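Local coordinates for DNA protection during starvation protein (Brevibacillus brevis, PDB 1N1Q) that probably protects DNA by oxidising ferrous iron with hydrogen peroxide at dinuclear ferroxidase centres and storing the ferric product inside a hollow shell of twelve subunits, at residues Leu8-Leu13 with Glu62-Ile67; Asn14-Asn19 with Val105-Glu110. All blocks are in the same frame, centred on the assembly; numbering follows the deposited sequence.

Contact 1: Leu8-Leu13 with Glu62-Ile67; sequences LVAVLL and ERVLSI. With FEO (mu-oxo-diiron), chain E.
Arg63 and Ile67 both meet Leu13 across this contact, and they also lie against each other: on one face of the Arg63 guanidinium sits Ile67 CG2, 3.5 Å above the plane and shifted toward the rim. The polar end turns to other partners, with NH2 in a salt bridge to Asp123 and NE bonded to Thr126, while Arg63 CG packs 3.8 Å from Leu13 CD2. Ile67 holds CG1 between the backbone N and the carbonyl carbon (chi1 59°), and from there CD1 reaches Ala10, 3.9 Å from its CB. Leu13 CD2 comes at this same methyl tip to tip, and Val9 CG1 touches it too. Leu13 CB meets Val64 CG2 at 3.6 Å, the side chains sliding past each other in opposite directions. On another side of the same helix, Glu62 OE2 binds one iron of the mu-oxo-diiron group at 2.1 Å, together with Asp58 of this chain and His31 of a second subunit, in a dinuclear ferroxidase centre between subunits. The segment axes run antiparallel (169°) and 9.5 Å apart, an apolar seam of the four-helix bundle between helix 4-33 and the end of helix 39-66, with Thr126 and Leu130 of helix 124-148 packing on Leu13.

Contact 2: Asn14-Asn19 with Val105-Glu110; sequences NRQVAN and VDLVGE
Glu110 OE1 is gripped by two side-chain amides of the facing helix, those of Gln16 and Asn19. Gln16 NE2 gives the straighter bond, 3.1 Å from Glu110 OE1 with an angle of 175° at the hydrogen, and meets the oxygen on its anti side, somewhat out of the carboxylate plane. Asn19 ND2 approaches Glu110 OE1 tip to tip at 3.0 Å, but the bond is weak, bent to 126°. The two amides are also tied to each other, since Asn19 ND2 donates to Gln16 OE1 at 3.2 Å from above the carbonyl plane. The Gln16 chain bends at chi2 (-45°), which turns CD off an extended course; from CD, NE2 faces Glu110 and OE1 faces Asn19. An alanine in place of this glutamine would probably leave Glu110 OE1 with only the weak Asn19 bond from this helix and rob the Asn19 amide of an acceptor. The other oxygen, Glu110 OE2, takes a hydrogen bond with Ser83 and lies over one face of the Arg15 guanidinium, 3.5 Å from Arg15 NH2; this salt bridge rests on charge alone, as no N-H points at the oxygen. Asn19 OD1 is held in turn by the backbone N atoms of Ser83 and Ile84, which would help fix how its amide is turned. Leu107 CD2 lies against the two amides, 3.4 Å from Asn19 ND2. The arrangement illustrates how a carboxylate between two helices of a bundle can be held by amides, a hydroxyl and a counter-charge. Helices 4-33 and 93-120 run antiparallel here, the segment axes 11.8 Å apart; Leu60 of helix 39-66 packs on Gln16, and Leu137 of helix 124-148 on Leu107.

From the N terminus, helix 4-33 supplies the first segment of both contacts in succession, 8-13 and then 14-19. The chain next runs down helix 39-66, and contact 1 closes a loop of 48 residues at its end. It goes on through the short helix 75-81 into helix 93-120, where contact 2 closes a longer loop of 85 residues. Because the segments alternate along the chain, the two loops cross instead of nesting. One helix of the ferritin-like four-helix bundle is thereby tied to two others. The contacts, with centres about 13 Å apart, touch where Val64 CG2 packs 3.7 Å from Asn14 OD1, one residue past the first segment of contact 1.

Contact 1: Leu8-Leu13 with Glu62-Ile67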
loop_
_atom_site.group_PDB
_atom_site.type_symbol
_atom_site.label_atom_id
_atom_site.label_comp_id
_atom_site.label_asym_id
_atom_site.label_seq_id
_atom_site.Cartn_x
_atom_site.Cartn_y
_atom_site.Cartn_z
ATOM N N LEU A 8 29.773 14.119 22.865
ATOM C CA LEU A 8 30.071 15.098 21.828
ATOM C C LEU A 8 29.919 14.471 20.443
ATOM O O LEU A 8 29.635 15.178 19.481
ATOM C CB LEU A 8 31.482 15.671 21.994
ATOM C CG LEU A 8 31.637 16.721 23.103
ATOM C CD1 LEU A 8 33.063 17.171 23.188
ATOM C CD2 LEU A 8 30.727 17.899 22.819
ATOM N N VAL A 9 30.096 13.154 20.321
ATOM C CA VAL A 9 29.952 12.582 18.992
ATOM C C VAL A 9 28.493 12.623 18.561
ATOM O O VAL A 9 28.183 13.021 17.447
ATOM C CB VAL A 9 30.472 11.127 18.898
ATOM C CG1 VAL A 9 30.251 10.594 17.470
ATOM C CG2 VAL A 9 31.956 11.081 19.247
ATOM N N ALA A 10 27.595 12.226 19.455
ATOM C CA ALA A 10 26.171 12.250 19.143
ATOM C C ALA A 10 25.713 13.686 18.869
ATOM O O ALA A 10 24.864 13.924 18.012
ATOM C CB ALA A 10 25.356 11.641 20.294
ATOM N N VAL A 11 26.282 14.646 19.589
ATOM C CA VAL A 11 25.912 16.048 19.385
ATOM C C VAL A 11 26.340 16.536 17.998
ATOM O O VAL A 11 25.578 17.189 17.295
ATOM C CB VAL A 11 26.546 16.965 20.453
ATOM C CG1 VAL A 11 26.261 18.428 20.126
ATOM C CG2 VAL A 11 25.984 16.623 21.813
ATOM N N LEU A 12 27.564 16.208 17.603
ATOM C CA LEU A 12 28.065 16.623 16.303
ATOM C C LEU A 12 27.303 15.919 15.189
ATOM O O LEU A 12 27.074 16.488 14.121
ATOM C CB LEU A 12 29.560 16.326 16.197
ATOM C CG LEU A 12 30.391 17.236 17.109
ATOM C CD1 LEU A 12 31.844 16.806 17.085
ATOM C CD2 LEU A 12 30.248 18.681 16.642
ATOM N N LEU A 13 26.914 14.675 15.443
ATOM C CA LEU A 13 26.143 13.908 14.475
ATOM C C LEU A 13 24.778 14.579 14.286
ATOM O O LEU A 13 24.331 14.784 13.161
ATOM C CB LEU A 13 25.964 12.471 14.981
ATOM C CG LEU A 13 26.523 11.289 14.167
ATOM C CD1 LEU A 13 27.685 11.724 13.298
ATOM C CD2 LEU A 13 26.940 10.187 15.127
ATOM N N GLU A 62 20.379 7.220 12.540
ATOM C CA GLU A 62 20.533 5.853 13.006
ATOM C C GLU A 62 21.910 5.564 13.576
ATOM O O GLU A 62 22.054 4.678 14.418
ATOM C CB GLU A 62 20.144 4.872 11.894
ATOM C CG GLU A 62 18.633 4.864 11.727
ATOM C CD GLU A 62 18.126 3.972 10.623
ATOM O OE1 GLU A 62 18.941 3.429 9.851
ATOM O OE2 GLU A 62 16.891 3.828 10.528
ATOM N N ARG A 63 22.910 6.327 13.146
ATOM C CA ARG A 63 24.248 6.159 13.693
ATOM C C ARG A 63 24.181 6.720 15.121
ATOM O O ARG A 63 24.794 6.177 16.043
ATOM C CB ARG A 63 25.288 6.914 12.849
ATOM C CG ARG A 63 26.722 6.786 13.357
ATOM C CD ARG A 63 27.161 5.324 13.444
ATOM N NE ARG A 63 28.380 5.169 14.234
ATOM C CZ ARG A 63 28.779 4.024 14.774
ATOM N NH1 ARG A 63 28.060 2.922 14.608
ATOM N NH2 ARG A 63 29.880 3.989 15.508
ATOM N N VAL A 64 23.427 7.805 15.302
ATOM C CA VAL A 64 23.264 8.400 16.631
ATOM C C VAL A 64 22.680 7.339 17.561
ATOM O O VAL A 64 23.165 7.123 18.669
ATOM C CB VAL A 64 22.299 9.616 16.603
ATOM C CG1 VAL A 64 21.890 9.997 18.031
ATOM C CG2 VAL A 64 22.967 10.802 15.915
ATOM N N LEU A 65 21.629 6.677 17.095
ATOM C CA LEU A 65 20.986 5.630 17.876
ATOM C C LEU A 65 21.958 4.483 18.168
ATOM O O LEU A 65 21.972 3.936 19.268
ATOM C CB LEU A 65 19.772 5.083 17.119
ATOM C CG LEU A 65 18.564 6.014 16.951
ATOM C CD1 LEU A 65 17.674 5.513 15.825
ATOM C CD2 LEU A 65 17.794 6.078 18.260
ATOM N N SER A 66 22.769 4.130 17.173
ATOM C CA SER A 66 23.736 3.052 17.303
ATOM C C SER A 66 24.818 3.320 18.342
ATOM O O SER A 66 25.447 2.377 18.824
ATOM C CB SER A 66 24.383 2.764 15.948
ATOM O OG SER A 66 23.419 2.262 15.040
ATOM N N ILE A 67 25.043 4.586 18.689
ATOM C CA ILE A 67 26.049 4.887 19.698
ATOM C C ILE A 67 25.410 5.304 21.024
ATOM O O ILE A 67 26.090 5.798 21.916
ATOM C CB ILE A 67 27.030 5.993 19.230
ATOM C CG1 ILE A 67 26.263 7.277 18.896
ATOM C CG2 ILE A 67 27.852 5.489 18.050
ATOM C CD1 ILE A 67 27.168 8.513 18.824
HETATM FE FE1 FEO E . 15.814 3.891 8.759
HETATM FE FE2 FEO E . 17.083 0.876 8.076
HETATM O O FEO E . 15.815 2.335 7.671
HETATM O O HOH W 1 15.696 -0.502 9.061
#

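Contact 2: Asn14-Asn19 with Val105-Glu110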
loop_
_atom_site.group_PDB
_atom_site.type_symbol
_atom_site.label_atom_id
_atom_site.label_comp_id
_atom_site.label_asym_id
_atom_site.label_seq_id
_atom_site.Cartn_x
_atom_site.Cartn_y
_atom_site.Cartn_z
ATOM N N ASN A 14 24.128 14.922 15.392
ATOM C CA ASN A 14 22.814 15.562 15.336
ATOM C C ASN A 14 22.851 16.921 14.651
ATOM O O ASN A 14 21.850 17.378 14.103
ATOM C CB ASN A 14 22.211 15.695 16.742
ATOM C CG ASN A 14 21.435 14.454 17.160
ATOM O OD1 ASN A 14 20.790 13.818 16.329
ATOM N ND2 ASN A 14 21.472 14.118 18.448
ATOM N N ARG A 15 24.010 17.566 14.686
ATOM C CA ARG A 15 24.183 18.862 14.044
ATOM C C ARG A 15 23.997 18.658 12.541
ATOM O O ARG A 15 23.405 19.485 11.854
ATOM C CB ARG A 15 25.583 19.389 14.323
ATOM C CG ARG A 15 25.680 20.895 14.435
ATOM C CD ARG A 15 25.801 21.575 13.088
ATOM N NE ARG A 15 26.590 22.798 13.215
ATOM C CZ ARG A 15 27.856 22.819 13.625
ATOM N NH1 ARG A 15 28.474 21.684 13.940
ATOM N NH2 ARG A 15 28.504 23.972 13.736
ATOM N N GLN A 16 24.511 17.540 12.036
ATOM C CA GLN A 16 24.392 17.237 10.620
ATOM C C GLN A 16 23.001 16.711 10.288
ATOM O O GLN A 16 22.512 16.876 9.173
ATOM C CB GLN A 16 25.473 16.242 10.201
ATOM C CG GLN A 16 26.881 16.789 10.378
ATOM C CD GLN A 16 27.021 18.214 9.856
ATOM O OE1 GLN A 16 26.613 18.517 8.733
ATOM N NE2 GLN A 16 27.597 19.094 10.671
ATOM N N VAL A 17 22.366 16.065 11.260
ATOM C CA VAL A 17 21.008 15.576 11.065
ATOM C C VAL A 17 20.166 16.825 10.840
ATOM O O VAL A 17 19.355 16.878 9.921
ATOM C CB VAL A 17 20.469 14.830 12.317
ATOM C CG1 VAL A 17 18.957 14.645 12.200
ATOM C CG2 VAL A 17 21.142 13.464 12.452
ATOM N N ALA A 18 20.394 17.842 11.672
ATOM C CA ALA A 18 19.652 19.091 11.566
ATOM C C ALA A 18 19.931 19.771 10.226
ATOM O O ALA A 18 19.010 20.266 9.570
ATOM C CB ALA A 18 20.026 20.022 12.718
ATOM N N ASN A 19 21.203 19.790 9.824
ATOM C CA ASN A 19 21.586 20.417 8.562
ATOM C C ASN A 19 20.902 19.761 7.374
ATOM O O ASN A 19 20.375 20.449 6.501
ATOM C CB ASN A 19 23.103 20.362 8.357
ATOM C CG ASN A 19 23.833 21.451 9.111
ATOM O OD1 ASN A 19 23.261 22.496 9.402
ATOM N ND2 ASN A 19 25.107 21.223 9.409
ATOM N N VAL A 105 30.191 23.550 0.867
ATOM C CA VAL A 105 31.529 23.938 1.294
ATOM C C VAL A 105 31.551 24.083 2.817
ATOM O O VAL A 105 32.500 23.656 3.471
ATOM C CB VAL A 105 31.972 25.268 0.633
ATOM C CG1 VAL A 105 33.310 25.731 1.213
ATOM C CG2 VAL A 105 32.106 25.075 -0.863
ATOM N N ASP A 106 30.493 24.671 3.371
ATOM C CA ASP A 106 30.395 24.850 4.811
ATOM C C ASP A 106 30.348 23.471 5.488
ATOM O O ASP A 106 31.062 23.220 6.461
ATOM C CB ASP A 106 29.141 25.661 5.142
ATOM C CG ASP A 106 29.124 26.156 6.578
ATOM O OD1 ASP A 106 30.213 26.425 7.117
ATOM O OD2 ASP A 106 28.021 26.299 7.140
ATOM N N LEU A 107 29.524 22.574 4.954
ATOM C CA LEU A 107 29.406 21.228 5.501
ATOM C C LEU A 107 30.719 20.458 5.454
ATOM O O LEU A 107 31.039 19.708 6.375
ATOM C CB LEU A 107 28.327 20.434 4.761
ATOM C CG LEU A 107 26.892 20.957 4.867
ATOM C CD1 LEU A 107 25.944 19.931 4.264
ATOM C CD2 LEU A 107 26.533 21.219 6.330
ATOM N N VAL A 108 31.484 20.625 4.379
ATOM C CA VAL A 108 32.768 19.930 4.271
ATOM C C VAL A 108 33.652 20.339 5.447
ATOM O O VAL A 108 34.308 19.501 6.065
ATOM C CB VAL A 108 33.492 20.269 2.944
ATOM C CG1 VAL A 108 34.975 19.889 3.032
ATOM C CG2 VAL A 108 32.844 19.502 1.797
ATOM N N GLY A 109 33.650 21.632 5.756
ATOM C CA GLY A 109 34.441 22.124 6.868
ATOM C C GLY A 109 33.955 21.550 8.187
ATOM O O GLY A 109 34.760 21.145 9.028
ATOM N N GLU A 110 32.639 21.512 8.374
ATOM C CA GLU A 110 32.071 20.977 9.604
ATOM C C GLU A 110 32.316 19.478 9.704
ATOM O O GLU A 110 32.552 18.952 10.794
ATOM C CB GLU A 110 30.565 21.265 9.677
ATOM C CG GLU A 110 30.221 22.749 9.740
ATOM C CD GLU A 110 28.747 23.009 10.006
ATOM O OE1 GLU A 110 27.941 22.055 9.954
ATOM O OE2 GLU A 110 28.387 24.177 10.256
#